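Local coordinates for protein soluble epoxide hydrolase (Bacillus megaterium, PDB 4INZ) that belongs to the alpha/beta hydrolase fold family as a soluble epoxide hydrolase, with helices packed around a central mixed beta-sheet, at residues 53-58 and 198-203. The protein carries 1 engineered substitution. Residues are numbered along the deposited sequence; the frame is centred on the assembly and turned at random.
Sequences IWRHQI and ADDVQA
Arg55 and Asp200 show how a single charged pair can be the entire contact between two segments, 53-58 and 198-203: with just 83 Å² buried on both sides together, these two side chains do all the touching. The guanidinium and carboxylate planes are turned 61° from each other, so the groups are far from the coplanar, edge-to-edge arrangement of a bidentate bridge. Arg55 NE comes within 3.2 Å of Asp200 OD1, but the oxygen stands well out of the guanidinium plane and no N-H points at it; the salt bridge therefore rests on charge alone. Direction is supplied by a water lying in the plane of the guanidinium, at its edge. It accepts from Arg55 NE at 3.0 Å and donates to Asp200 OD2 at 2.6 Å, closing a bridge beside the direct ion pair.

The arginine reaches across because CG sits between its own backbone N and carbonyl carbon (chi1 60°), after which the chain runs extended to NE. Arg55 CG lies 3.9 Å above one face of the His56 ring, near its rim, and His56 CD2 likewise lies over the rim of a guanidinium face. Both oxygens of Asp200 have further partners: OD1 takes a hydrogen bond from His52 NE2, OD2 one from the backbone N of Thr197. Arg55 NH1 in turn bonds to His288 ND1 and His52 O, which probably holds the guanidinium in its rotation, together with the water on NE.

Within the alpha/beta hydrolase fold, the pair links the start of helix 55-61, which follows strand 40-44 and packs through Ile58 on strand 66-70, to the first turn of helix 198-210, with helix 286-289 contributing His288 alongside.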
loop_
_atom_site.group_PDB
_atom_site.type_symbol
_atom_site.label_atom_id
_atom_site.label_comp_id
_atom_site.label_asym_id
_atom_site.label_seq_id
_atom_site.Cartn_x
_atom_site.Cartn_y
_atom_site.Cartn_z
ATOM N N ILE A 53 0.575 5.271 9.142
ATOM C CA ILE A 53 0.048 3.928 9.403
ATOM C C ILE A 53 1.167 2.974 9.835
ATOM O O ILE A 53 0.918 1.958 10.494
ATOM C CB ILE A 53 -0.745 3.344 8.208
ATOM C CG1 ILE A 53 -1.542 2.111 8.653
ATOM C CG2 ILE A 53 0.190 2.997 7.032
ATOM C CD1 ILE A 53 -2.589 1.693 7.651
ATOM N N TRP A 54 2.403 3.328 9.492
ATOM C CA TRP A 54 3.554 2.469 9.755
ATOM C C TRP A 54 4.263 2.775 11.071
ATOM O O TRP A 54 5.325 2.210 11.360
ATOM C CB TRP A 54 4.561 2.590 8.612
ATOM C CG TRP A 54 4.017 2.180 7.293
ATOM C CD1 TRP A 54 3.740 2.994 6.224
ATOM C CD2 TRP A 54 3.682 0.852 6.889
ATOM N NE1 TRP A 54 3.260 2.243 5.173
ATOM C CE2 TRP A 54 3.217 0.927 5.555
ATOM C CE3 TRP A 54 3.742 -0.396 7.520
ATOM C CZ2 TRP A 54 2.804 -0.203 4.844
ATOM C CZ3 TRP A 54 3.338 -1.522 6.806
ATOM C CH2 TRP A 54 2.875 -1.415 5.481
ATOM N N ARG A 55 3.676 3.662 11.868
ATOM C CA ARG A 55 4.331 4.160 13.080
ATOM C C ARG A 55 4.941 3.072 13.978
ATOM O O ARG A 55 6.029 3.259 14.538
ATOM C CB ARG A 55 3.353 5.024 13.885
ATOM C CG ARG A 55 2.094 4.284 14.339
ATOM C CD ARG A 55 0.970 5.273 14.654
ATOM N NE ARG A 55 -0.241 4.604 15.115
ATOM C CZ ARG A 55 -1.129 4.039 14.305
ATOM N NH1 ARG A 55 -0.937 4.063 12.986
ATOM N NH2 ARG A 55 -2.206 3.443 14.812
ATOM N N HIS A 56 4.243 1.948 14.139
ATOM C CA HIS A 56 4.726 0.905 15.043
ATOM C C HIS A 56 5.926 0.153 14.478
ATOM O O HIS A 56 6.775 -0.336 15.233
ATOM C CB HIS A 56 3.610 -0.076 15.391
ATOM C CG HIS A 56 2.449 0.558 16.091
ATOM N ND1 HIS A 56 2.545 1.093 17.357
ATOM C CD2 HIS A 56 1.165 0.737 15.701
ATOM C CE1 HIS A 56 1.369 1.580 17.717
ATOM N NE2 HIS A 56 0.511 1.367 16.735
ATOM N N GLN A 57 5.991 0.050 13.155
ATOM C CA GLN A 57 7.144 -0.578 12.513
ATOM C C GLN A 57 8.319 0.388 12.450
ATOM O O GLN A 57 9.467 -0.019 12.579
ATOM C CB GLN A 57 6.790 -1.094 11.110
ATOM C CG GLN A 57 5.882 -2.327 11.118
ATOM C CD GLN A 57 4.478 -1.991 11.573
ATOM O OE1 GLN A 57 3.865 -1.031 11.086
ATOM N NE2 GLN A 57 3.955 -2.777 12.509
ATOM N N ILE A 58 8.031 1.666 12.242
ATOM C CA ILE A 58 9.079 2.684 12.304
ATOM C C ILE A 58 9.761 2.634 13.679
ATOM O O ILE A 58 10.991 2.619 13.775
ATOM C CB ILE A 58 8.517 4.089 12.030
ATOM C CG1 ILE A 58 8.100 4.193 10.565
ATOM C CG2 ILE A 58 9.564 5.170 12.356
ATOM C CD1 ILE A 58 7.282 5.425 10.257
ATOM N N ALA A 198 -6.405 9.138 20.260
ATOM C CA ALA A 198 -6.881 10.468 19.905
ATOM C C ALA A 198 -5.851 11.187 19.038
ATOM O O ALA A 198 -6.198 11.860 18.071
ATOM C CB ALA A 198 -7.179 11.287 21.164
ATOM N N ASP A 199 -4.580 11.048 19.391
ATOM C CA ASP A 199 -3.530 11.675 18.598
ATOM C C ASP A 199 -3.446 11.053 17.204
ATOM O O ASP A 199 -3.172 11.752 16.225
ATOM C CB ASP A 199 -2.179 11.618 19.313
ATOM C CG ASP A 199 -2.101 12.580 20.496
ATOM O OD1 ASP A 199 -3.051 13.370 20.698
ATOM O OD2 ASP A 199 -1.081 12.558 21.218
ATOM N N ASP A 200 -3.687 9.748 17.104
ATOM C CA ASP A 200 -3.696 9.109 15.789
ATOM C C ASP A 200 -4.821 9.682 14.940
ATOM O O ASP A 200 -4.652 9.928 13.741
ATOM C CB ASP A 200 -3.891 7.593 15.893
ATOM C CG ASP A 200 -2.701 6.888 16.499
ATOM O OD1 ASP A 200 -1.550 7.332 16.287
ATOM O OD2 ASP A 200 -2.929 5.875 17.187
ATOM N N VAL A 201 -5.983 9.872 15.562
ATOM C CA VAL A 201 -7.137 10.415 14.858
ATOM C C VAL A 201 -6.804 11.807 14.324
ATOM O O VAL A 201 -7.084 12.126 13.166
ATOM C CB VAL A 201 -8.395 10.456 15.772
ATOM C CG1 VAL A 201 -9.519 11.267 15.128
ATOM C CG2 VAL A 201 -8.866 9.039 16.089
ATOM N N GLN A 202 -6.180 12.622 15.165
ATOM C CA GLN A 202 -5.780 13.971 14.767
ATOM C C GLN A 202 -4.797 13.941 13.601
ATOM O O GLN A 202 -4.873 14.769 12.684
ATOM C CB GLN A 202 -5.168 14.719 15.955
ATOM C CG GLN A 202 -4.773 16.160 15.636
ATOM C CD GLN A 202 -5.975 17.016 15.303
ATOM O OE1 GLN A 202 -6.681 17.480 16.201
ATOM N NE2 GLN A 202 -6.221 17.226 14.004
ATOM N N ALA A 203 -3.868 12.992 13.638
ATOM C CA ALA A 203 -2.892 12.867 12.565
ATOM C C ALA A 203 -3.579 12.511 11.252
ATOM O O ALA A 203 -3.240 13.046 10.201
ATOM C CB ALA A 203 -1.835 11.835 12.907
HETATM O O HOH W 1 -1.288 3.984 17.870
#